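Local structure of putative oxidoreductase (Mycobacterium avium, 3QHA) at the interface of chains A and B. The protein probably acts as an NAD(P)-dependent dehydrogenase of the 3-hydroxyisobutyrate dehydrogenase family, oxidising a hydroxyl group of a substrate that the structure alone does not identify. Numbering follows the deposited sequence. Chains: chain A/B, Putative oxidoreductase.

Contact 1: the interface of chains A and B. Residues chain A 198, 202, 207-208, 212, 215; chain B 146, 179-180, 183-184, 230.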
ATOM      1  N   ALA A 198      -9.995   5.475   7.554  1.00 20.53           N
ATOM      2  CA  ALA A 198      -9.272   6.751   7.442  1.00 20.57           C
ATOM      3  C   ALA A 198     -10.128   7.830   6.771  1.00 20.85           C
ATOM      4  O   ALA A 198     -10.073   9.005   7.154  1.00 20.91           O
ATOM      5  CB  ALA A 198      -7.964   6.560   6.681  1.00 20.19           C
ATOM      6  N   ALA A 202     -11.342  11.447   8.200  1.00 23.17           N
ATOM      7  CA  ALA A 202     -11.083  12.639   7.395  1.00 23.32           C
ATOM      8  C   ALA A 202     -12.356  13.459   7.159  1.00 23.70           C
ATOM      9  O   ALA A 202     -12.346  14.679   7.305  1.00 23.73           O
ATOM     10  CB  ALA A 202     -10.463  12.243   6.067  1.00 23.03           C
ATOM     11  N   LEU A 207     -12.374  17.324   5.920  1.00 23.86           N
ATOM     12  CA  LEU A 207     -11.283  17.301   4.941  1.00 23.44           C
ATOM     13  C   LEU A 207     -11.721  16.771   3.574  1.00 23.14           C
ATOM     14  O   LEU A 207     -12.741  16.089   3.451  1.00 23.10           O
ATOM     15  CB  LEU A 207     -10.124  16.452   5.472  1.00 23.12           C
ATOM     16  CG  LEU A 207      -9.467  16.933   6.769  1.00 23.45           C
ATOM     17  CD1 LEU A 207      -8.504  15.883   7.304  1.00 22.71           C
ATOM     18  CD2 LEU A 207      -8.749  18.262   6.562  1.00 23.63           C
ATOM     19  N   ASP A 208     -10.935  17.098   2.551  1.00 22.88           N
ATOM     20  CA  ASP A 208     -11.154  16.600   1.195  1.00 22.75           C
ATOM     21  C   ASP A 208     -10.610  15.170   1.102  1.00 22.46           C
ATOM     22  O   ASP A 208      -9.403  14.957   1.194  1.00 22.15           O
ATOM     23  CB  ASP A 208     -10.454  17.526   0.189  1.00 22.82           C
ATOM     24  CG  ASP A 208     -10.611  17.076  -1.257  1.00 22.69           C
ATOM     25  OD1 ASP A 208     -10.876  15.879  -1.511  1.00 22.70           O
ATOM     26  OD2 ASP A 208     -10.445  17.931  -2.151  1.00 22.61           O
ATOM     27  N   LEU A 212      -6.766  13.467   0.173  1.00 21.30           N
ATOM     28  CA  LEU A 212      -6.143  12.458   1.035  1.00 21.08           C
ATOM     29  C   LEU A 212      -5.739  11.245   0.206  1.00 20.95           C
ATOM     30  O   LEU A 212      -4.604  10.775   0.297  1.00 20.91           O
ATOM     31  CB  LEU A 212      -7.093  12.036   2.161  1.00 21.07           C
ATOM     32  CG  LEU A 212      -6.646  10.896   3.087  1.00 20.93           C
ATOM     33  CD1 LEU A 212      -5.371  11.249   3.833  1.00 20.24           C
ATOM     34  CD2 LEU A 212      -7.754  10.550   4.064  1.00 21.22           C
ATOM     35  N   VAL A 215      -2.631  11.836  -1.755  1.00 20.51           N
ATOM     36  CA  VAL A 215      -1.437  11.800  -0.903  1.00 20.43           C
ATOM     37  C   VAL A 215      -1.017  10.356  -0.627  1.00 20.23           C
ATOM     38  O   VAL A 215       0.155  10.007  -0.773  1.00 20.30           O
ATOM     39  CB  VAL A 215      -1.657  12.557   0.434  1.00 20.49           C
ATOM     40  CG1 VAL A 215      -0.499  12.322   1.389  1.00 20.38           C
ATOM     41  CG2 VAL A 215      -1.836  14.047   0.177  1.00 20.50           C
TER
ATOM     42  N   MET B 146       0.849  18.308   3.299  1.00 21.16           N
ATOM     43  CA  MET B 146      -0.547  18.623   3.566  1.00 21.55           C
ATOM     44  C   MET B 146      -0.569  19.845   4.461  1.00 21.80           C
ATOM     45  O   MET B 146      -0.161  19.779   5.616  1.00 21.94           O
ATOM     46  CB  MET B 146      -1.218  17.444   4.256  1.00 21.73           C
ATOM     47  CG  MET B 146      -1.316  16.208   3.384  1.00 21.81           C
ATOM     48  SD  MET B 146      -1.359  14.695   4.360  1.00 21.64           S
ATOM     49  CE  MET B 146       0.373  14.530   4.788  1.00 21.42           C
ATOM     50  N   ARG B 179      -4.356  17.284  10.775  1.00 21.82           N
ATOM     51  CA  ARG B 179      -5.472  16.346  10.778  1.00 22.35           C
ATOM     52  C   ARG B 179      -5.511  15.436   9.544  1.00 22.19           C
ATOM     53  O   ARG B 179      -5.853  14.259   9.670  1.00 22.12           O
ATOM     54  CB  ARG B 179      -6.798  17.088  10.962  1.00 22.72           C
ATOM     55  CG  ARG B 179      -6.957  17.681  12.363  1.00 24.39           C
ATOM     56  CD  ARG B 179      -8.368  18.179  12.622  1.00 26.01           C
ATOM     57  NE  ARG B 179      -8.714  19.305  11.757  1.00 27.98           N
ATOM     58  CZ  ARG B 179      -8.452  20.589  12.015  1.00 29.55           C
ATOM     59  NH1 ARG B 179      -7.825  20.960  13.131  1.00 30.57           N
ATOM     60  NH2 ARG B 179      -8.820  21.520  11.140  1.00 29.81           N
ATOM     61  N   MET B 180      -5.156  15.952   8.366  1.00 22.12           N
ATOM     62  CA  MET B 180      -5.037  15.084   7.186  1.00 22.04           C
ATOM     63  C   MET B 180      -3.893  14.091   7.396  1.00 21.83           C
ATOM     64  O   MET B 180      -4.006  12.924   7.020  1.00 21.63           O
ATOM     65  CB  MET B 180      -4.823  15.880   5.892  1.00 22.01           C
ATOM     66  CG  MET B 180      -4.974  15.021   4.629  1.00 22.40           C
ATOM     67  SD  MET B 180      -5.029  15.936   3.071  1.00 23.50           S
ATOM     68  CE  MET B 180      -6.635  16.719   3.192  1.00 22.95           C
ATOM     69  N   ALA B 183      -4.984  11.197   9.661  1.00 21.52           N
ATOM     70  CA  ALA B 183      -5.766  10.230   8.897  1.00 21.32           C
ATOM     71  C   ALA B 183      -4.846   9.388   8.018  1.00 21.16           C
ATOM     72  O   ALA B 183      -4.987   8.163   7.953  1.00 21.22           O
ATOM     73  CB  ALA B 183      -6.812  10.933   8.050  1.00 21.30           C
ATOM     74  N   ARG B 184      -3.892  10.045   7.362  1.00 20.87           N
ATOM     75  CA  ARG B 184      -2.980   9.356   6.454  1.00 20.73           C
ATOM     76  C   ARG B 184      -2.115   8.336   7.195  1.00 20.54           C
ATOM     77  O   ARG B 184      -1.972   7.199   6.748  1.00 20.28           O
ATOM     78  CB  ARG B 184      -2.100  10.363   5.708  1.00 20.66           C
ATOM     79  CG  ARG B 184      -1.331   9.772   4.541  1.00 21.00           C
ATOM     80  CD  ARG B 184      -0.020   9.119   4.964  1.00 21.72           C
ATOM     81  NE  ARG B 184       0.578   8.381   3.855  1.00 22.04           N
ATOM     82  CZ  ARG B 184       0.250   7.144   3.483  1.00 22.41           C
ATOM     83  NH1 ARG B 184      -0.683   6.445   4.129  1.00 22.95           N
ATOM     84  NH2 ARG B 184       0.870   6.596   2.446  1.00 22.57           N
ATOM     85  N   MET B 230      -9.481   4.728  -2.257  1.00 24.03           N
ATOM     86  CA  MET B 230      -9.820   6.050  -1.730  1.00 23.93           C
ATOM     87  C   MET B 230     -10.117   7.001  -2.887  1.00 24.03           C
ATOM     88  O   MET B 230      -9.351   7.924  -3.174  1.00 23.79           O
ATOM     89  CB  MET B 230      -8.685   6.585  -0.847  1.00 23.61           C
ATOM     90  CG  MET B 230      -8.241   5.610   0.240  1.00 23.21           C
ATOM     91  SD  MET B 230      -6.818   6.183   1.193  1.00 22.36           S
ATOM     92  CE  MET B 230      -7.600   7.326   2.325  1.00 21.22           C
TER

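Contact 2: the interface of chains A and B. Residues chain A 209-210; chain B 230-233.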
ATOM      1  N   LEU A 209     -11.505  14.200   0.913  1.00 22.49           N
ATOM      2  CA  LEU A 209     -11.126  12.781   0.894  1.00 22.36           C
ATOM      3  C   LEU A 209     -10.335  12.406  -0.358  1.00 22.16           C
ATOM      4  O   LEU A 209      -9.462  11.534  -0.313  1.00 21.91           O
ATOM      5  CB  LEU A 209     -12.364  11.883   0.996  1.00 22.50           C
ATOM      6  CG  LEU A 209     -13.329  12.166   2.155  1.00 23.23           C
ATOM      7  CD1 LEU A 209     -14.442  11.131   2.190  1.00 23.17           C
ATOM      8  CD2 LEU A 209     -12.587  12.209   3.484  1.00 23.91           C
ATOM      9  N   GLN A 210     -10.649  13.063  -1.473  1.00 22.17           N
ATOM     10  CA  GLN A 210      -9.972  12.800  -2.739  1.00 21.86           C
ATOM     11  C   GLN A 210      -8.527  13.293  -2.691  1.00 21.69           C
ATOM     12  O   GLN A 210      -7.643  12.686  -3.295  1.00 21.61           O
ATOM     13  CB  GLN A 210     -10.719  13.466  -3.897  1.00 22.12           C
ATOM     14  CG  GLN A 210     -12.145  12.952  -4.112  1.00 22.26           C
ATOM     15  CD  GLN A 210     -12.205  11.604  -4.812  1.00 22.32           C
ATOM     16  OE1 GLN A 210     -11.195  10.907  -4.947  1.00 21.96           O
ATOM     17  NE2 GLN A 210     -13.397  11.230  -5.263  1.00 22.31           N
TER
ATOM     18  N   MET B 230      -9.481   4.728  -2.257  1.00 24.03           N
ATOM     19  CA  MET B 230      -9.820   6.050  -1.730  1.00 23.93           C
ATOM     20  C   MET B 230     -10.117   7.001  -2.887  1.00 24.03           C
ATOM     21  O   MET B 230      -9.351   7.924  -3.174  1.00 23.79           O
ATOM     22  CB  MET B 230      -8.685   6.585  -0.847  1.00 23.61           C
ATOM     23  CG  MET B 230      -8.241   5.610   0.240  1.00 23.21           C
ATOM     24  SD  MET B 230      -6.818   6.183   1.193  1.00 22.36           S
ATOM     25  CE  MET B 230      -7.600   7.326   2.325  1.00 21.22           C
ATOM     26  N   VAL B 231     -11.250   6.756  -3.542  1.00 24.22           N
ATOM     27  CA  VAL B 231     -11.645   7.492  -4.739  1.00 24.34           C
ATOM     28  C   VAL B 231     -13.100   7.970  -4.637  1.00 24.55           C
ATOM     29  O   VAL B 231     -13.810   8.045  -5.639  1.00 24.68           O
ATOM     30  CB  VAL B 231     -11.430   6.630  -6.008  1.00 24.50           C
ATOM     31  CG1 VAL B 231      -9.947   6.299  -6.175  1.00 24.48           C
ATOM     32  CG2 VAL B 231     -12.262   5.347  -5.948  1.00 24.39           C
ATOM     33  N   ARG B 232     -13.521   8.313  -3.418  1.00 24.61           N
ATOM     34  CA  ARG B 232     -14.872   8.814  -3.158  1.00 24.88           C
ATOM     35  C   ARG B 232     -14.871  10.217  -2.547  1.00 24.59           C
ATOM     36  O   ARG B 232     -14.022  10.540  -1.719  1.00 24.24           O
ATOM     37  CB  ARG B 232     -15.609   7.872  -2.211  1.00 25.10           C
ATOM     38  CG  ARG B 232     -15.943   6.513  -2.803  1.00 25.98           C
ATOM     39  CD  ARG B 232     -17.019   5.832  -1.977  1.00 27.16           C
ATOM     40  NE  ARG B 232     -16.469   5.038  -0.887  1.00 27.73           N
ATOM     41  CZ  ARG B 232     -17.111   4.728   0.240  1.00 28.21           C
ATOM     42  NH1 ARG B 232     -16.495   3.986   1.148  1.00 28.20           N
ATOM     43  NH2 ARG B 232     -18.348   5.155   0.479  1.00 28.88           N
ATOM     44  N   ASP B 233     -15.847  11.032  -2.951  1.00 24.63           N
ATOM     45  CA  ASP B 233     -16.015  12.394  -2.428  1.00 24.67           C
ATOM     46  C   ASP B 233     -16.500  12.411  -0.982  1.00 24.88           C
ATOM     47  O   ASP B 233     -16.138  13.299  -0.207  1.00 24.69           O
ATOM     48  CB  ASP B 233     -17.026  13.174  -3.279  1.00 24.84           C
ATOM     49  CG  ASP B 233     -16.495  13.525  -4.659  1.00 24.79           C
ATOM     50  OD1 ASP B 233     -15.426  13.005  -5.047  1.00 23.60           O
ATOM     51  OD2 ASP B 233     -17.155  14.328  -5.357  1.00 24.78           O
TER
HETATM   52  O   HOH W   1     -13.913  14.833  -0.509  1.00 13.51           O

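Contact 3: the interface of chains A and B. Residues chain A 190-191, 194-195, 259, 275-276, 279; chain B 187, 190-191, 194, 275.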
ATOM      1  N   THR A 190      -7.800  -6.092   4.301  1.00 21.96           N
ATOM      2  CA  THR A 190      -7.747  -5.463   5.622  1.00 22.01           C
ATOM      3  C   THR A 190      -7.301  -4.010   5.500  1.00 21.90           C
ATOM      4  O   THR A 190      -7.780  -3.150   6.241  1.00 21.80           O
ATOM      5  CB  THR A 190      -6.791  -6.195   6.592  1.00 22.17           C
ATOM      6  OG1 THR A 190      -7.222  -7.551   6.766  1.00 22.50           O
ATOM      7  CG2 THR A 190      -6.762  -5.501   7.945  1.00 21.99           C
ATOM      8  N   SER A 191      -6.391  -3.734   4.568  1.00 21.85           N
ATOM      9  CA  SER A 191      -5.918  -2.364   4.368  1.00 21.80           C
ATOM     10  C   SER A 191      -6.959  -1.513   3.629  1.00 21.61           C
ATOM     11  O   SER A 191      -7.016  -0.297   3.826  1.00 21.50           O
ATOM     12  CB  SER A 191      -4.558  -2.339   3.656  1.00 21.77           C
ATOM     13  OG  SER A 191      -4.682  -2.621   2.273  1.00 22.80           O
ATOM     14  N   ALA A 194      -9.137  -0.513   6.378  1.00 21.15           N
ATOM     15  CA  ALA A 194      -8.418   0.552   7.080  1.00 21.00           C
ATOM     16  C   ALA A 194      -8.496   1.890   6.336  1.00 20.67           C
ATOM     17  O   ALA A 194      -8.687   2.935   6.956  1.00 20.90           O
ATOM     18  CB  ALA A 194      -6.963   0.155   7.297  1.00 20.78           C
ATOM     19  N   ALA A 195      -8.345   1.846   5.014  1.00 20.26           N
ATOM     20  CA  ALA A 195      -8.482   3.036   4.170  1.00 20.02           C
ATOM     21  C   ALA A 195      -9.848   3.700   4.335  1.00 20.13           C
ATOM     22  O   ALA A 195      -9.932   4.919   4.461  1.00 20.20           O
ATOM     23  CB  ALA A 195      -8.241   2.678   2.697  1.00 19.80           C
ATOM     24  N   LEU A 259      -0.911   6.774  15.950  1.00 23.45           N
ATOM     25  CA  LEU A 259      -2.163   6.065  16.203  1.00 23.33           C
ATOM     26  C   LEU A 259      -2.912   6.658  17.395  1.00 23.71           C
ATOM     27  O   LEU A 259      -4.124   6.841  17.318  1.00 23.80           O
ATOM     28  CB  LEU A 259      -1.937   4.559  16.399  1.00 23.14           C
ATOM     29  CG  LEU A 259      -1.698   3.749  15.121  1.00 22.63           C
ATOM     30  CD1 LEU A 259      -1.202   2.346  15.444  1.00 21.86           C
ATOM     31  CD2 LEU A 259      -2.967   3.687  14.270  1.00 22.24           C
ATOM     32  N   LEU A 275     -10.352  -0.478  13.900  1.00 26.24           N
ATOM     33  CA  LEU A 275      -9.150  -1.062  13.285  1.00 25.89           C
ATOM     34  C   LEU A 275      -7.898  -0.377  13.816  1.00 25.73           C
ATOM     35  O   LEU A 275      -6.930  -1.042  14.182  1.00 25.67           O
ATOM     36  CB  LEU A 275      -9.182  -0.962  11.759  1.00 25.60           C
ATOM     37  CG  LEU A 275     -10.134  -1.923  11.053  1.00 26.02           C
ATOM     38  CD1 LEU A 275     -10.447  -1.431   9.646  1.00 25.98           C
ATOM     39  CD2 LEU A 275      -9.554  -3.337  11.030  1.00 26.48           C
ATOM     40  N   ALA A 276      -7.927   0.954  13.851  1.00 25.69           N
ATOM     41  CA  ALA A 276      -6.836   1.745  14.421  1.00 25.82           C
ATOM     42  C   ALA A 276      -6.563   1.360  15.875  1.00 26.48           C
ATOM     43  O   ALA A 276      -5.410   1.247  16.290  1.00 26.49           O
ATOM     44  CB  ALA A 276      -7.159   3.226  14.332  1.00 25.76           C
ATOM     45  N   ALA A 279      -4.953  -2.025  16.031  1.00 27.12           N
ATOM     46  CA  ALA A 279      -3.581  -1.821  15.563  1.00 26.75           C
ATOM     47  C   ALA A 279      -2.714  -1.190  16.649  1.00 26.88           C
ATOM     48  O   ALA A 279      -1.597  -1.641  16.894  1.00 26.94           O
ATOM     49  CB  ALA A 279      -3.569  -0.951  14.313  1.00 26.36           C
TER
ATOM     50  N   LEU B 187      -3.733   5.122   8.571  1.00 20.30           N
ATOM     51  CA  LEU B 187      -3.726   4.090   7.532  1.00 20.34           C
ATOM     52  C   LEU B 187      -2.369   3.413   7.400  1.00 20.37           C
ATOM     53  O   LEU B 187      -2.308   2.192   7.233  1.00 20.37           O
ATOM     54  CB  LEU B 187      -4.135   4.668   6.174  1.00 20.25           C
ATOM     55  CG  LEU B 187      -4.099   3.704   4.978  1.00 20.40           C
ATOM     56  CD1 LEU B 187      -5.090   2.560   5.167  1.00 20.10           C
ATOM     57  CD2 LEU B 187      -4.398   4.458   3.690  1.00 20.28           C
ATOM     58  N   THR B 190      -1.939   1.204  10.717  1.00 21.23           N
ATOM     59  CA  THR B 190      -2.933   0.137  10.731  1.00 21.48           C
ATOM     60  C   THR B 190      -2.578  -0.893   9.655  1.00 21.87           C
ATOM     61  O   THR B 190      -2.727  -2.095   9.878  1.00 22.02           O
ATOM     62  CB  THR B 190      -4.368   0.666  10.514  1.00 21.46           C
ATOM     63  OG1 THR B 190      -4.698   1.600  11.549  1.00 21.03           O
ATOM     64  CG2 THR B 190      -5.372  -0.477  10.540  1.00 21.50           C
ATOM     65  N   SER B 191      -2.086  -0.430   8.505  1.00 22.08           N
ATOM     66  CA  SER B 191      -1.719  -1.344   7.419  1.00 22.45           C
ATOM     67  C   SER B 191      -0.426  -2.114   7.713  1.00 22.52           C
ATOM     68  O   SER B 191      -0.298  -3.269   7.308  1.00 22.66           O
ATOM     69  CB  SER B 191      -1.642  -0.618   6.067  1.00 22.32           C
ATOM     70  OG  SER B 191      -0.407   0.057   5.903  1.00 23.49           O
ATOM     71  N   ALA B 194      -1.547  -4.848   9.968  1.00 21.91           N
ATOM     72  CA  ALA B 194      -2.140  -5.892   9.127  1.00 21.82           C
ATOM     73  C   ALA B 194      -1.082  -6.710   8.391  1.00 21.66           C
ATOM     74  O   ALA B 194      -1.242  -7.920   8.217  1.00 21.99           O
ATOM     75  CB  ALA B 194      -3.117  -5.284   8.130  1.00 21.57           C
ATOM     76  N   LEU B 275      -7.398  -8.449  13.329  1.00 26.98           N
ATOM     77  CA  LEU B 275      -7.570  -7.354  12.361  1.00 26.51           C
ATOM     78  C   LEU B 275      -8.379  -7.832  11.154  1.00 26.37           C
ATOM     79  O   LEU B 275      -9.267  -7.125  10.676  1.00 26.19           O
ATOM     80  CB  LEU B 275      -6.224  -6.786  11.893  1.00 26.22           C
ATOM     81  CG  LEU B 275      -5.498  -5.820  12.832  1.00 26.07           C
ATOM     82  CD1 LEU B 275      -4.061  -5.600  12.360  1.00 25.92           C
ATOM     83  CD2 LEU B 275      -6.237  -4.494  12.925  1.00 25.59           C
TER

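Contact 1: the interface of chains A and B
A:Ala198 and B:Ala183 meet where the 176-204 helices of the two chains run antiparallel, while helix 209-223 of chain A passes steeply across the same helix of chain B. The small methyls let the backbones come near: CB of A:Ala198 lies 3.6 Å from O of B:Ala183, and the alanine methyl of chain B turns back towards the carbonyl of A:Ala198. Bulkier groups fill in around this pair. A:Leu207, in the loop between the two helices of chain A, lays one branch on the partner's main chain, CD1 standing 3.6 Å from CA of B:Met180. The side chain of B:Met180 starts with CG anti to its own backbone N (chi1 -169°) and bends at chi3 (-71°), which brings its methyl CE to 3.8 Å from O of A:Asp208. A:Leu212 works as a fork. Its CD1 rests 3.9 Å from CB of B:Arg184, touching the aliphatic root of that side chain, and also packs on CG of B:Met180; its CD2 meets the terminal methyl CE of B:Met230 at 3.7 Å. Apolar packing thus carries this part of what is probably the native dimer interface, with shape rather than polar pairing fitting one chain to the other. One turn further along helix 209-223, A:Val215 sets both branches against B:Met146 of strand 143-148, CG1 lying 3.9 Å from the sulphur SD and CG2 3.9 Å from CG.

Contact 2: the interface of chains A and B
A:Gln210 reaches over to B:Asp233, and these two residues bury more surface than any others of this polar patch between the subunits. The carboxamide nitrogen NE2 of A:Gln210 donates a nearly straight hydrogen bond to the carboxylate oxygen OD1 of B:Asp233, 2.7 Å long with 172° at the hydrogen. The acceptor lies almost in the plane of the amide, and OD1 is met nearly along its C-O axis, yet the amide and carboxylate planes stand 85° apart, so the two flat groups are nearly perpendicular, the carboxylate turned across the amide plane, and do not stack. A bend at chi2 (-77°) folds the glutamine chain, and its CG also comes within 3.4 Å of the same OD1. The nitrogen makes a second, weak hydrogen bond to the main-chain O of B:Val231 at 3.2 Å, which may help fix the rotation of the amide. On its other end, OE1 packs 3.5 Å from CA of B:Val231. B:Arg232 contributes through its backbone, its carbonyl O lying 3.5 Å from CB of A:Leu209. A water completes the seam, 2.9 Å from the amide N of A:Leu209 and 2.7 Å from the main-chain O of B:Asp233, linking the first turn of a helix to the partner. In the fold, the start of helix 209-223 of chain A faces the stretch of chain B that follows the 3-10 helix 226-229.

Contact 3: the interface of chains A and B
An apolar helix-to-helix interface near the two-fold axis, with B:Thr190 set among A:Ala194, A:Leu275, A:Ala276 and A:Ala279, holds together the centre of what is probably the native dimer. B:Thr190 points its two branches to different neighbours. With OG1 beside the backbone N (chi1 -60°), the methyl CG2 is anti to that nitrogen and lies 3.7 Å from CB of A:Ala194, whereas the hydroxyl OG1 turns towards helix 274-287 and comes 3.6 Å from CA of A:Ala276. The symmetry repeats the first of these meetings, with CG2 of A:Thr190 also 3.7 Å from CB of B:Ala194. B:Leu187, whose CG is anti to its backbone N (chi1 177°), pushes CD1 onto the main chain of the partner helix, 3.6 Å from CA of A:Ala195, and the same methyl touches CB of A:Ala194. Along the axis, like residues face each other: the CB atoms of A:Ser191 and B:Ser191 are 4.2 Å apart, and the tips of A:Leu275 and B:Leu275 meet CD2 to CD2 at 4.0 Å. In the fold, the antiparallel 176-204 helices form the middle of the patch, and the starts of the helices that carry A:Leu275 (274-287) and B:Leu275 (274-286) meet over them at the axis.

Contact 1 and contact 2 are neighbours, their C-alpha centres about 9 Å apart, and share B:Met230, while helix 209-223 of chain A supplies residues to each. Contact 3 lies about 15 Å from contact 1 and about 18 Å from contact 2. Helix 176-204 joins contacts 1 and 3, where both chains contribute it. The dimer thus appears to combine apolar packing along this helix with polar pairing at contact 2. Two-fold symmetry repeats each patch with the chains exchanged, so the long helices are gripped at both ends and at the middle, consistent with a stable two-subunit assembly.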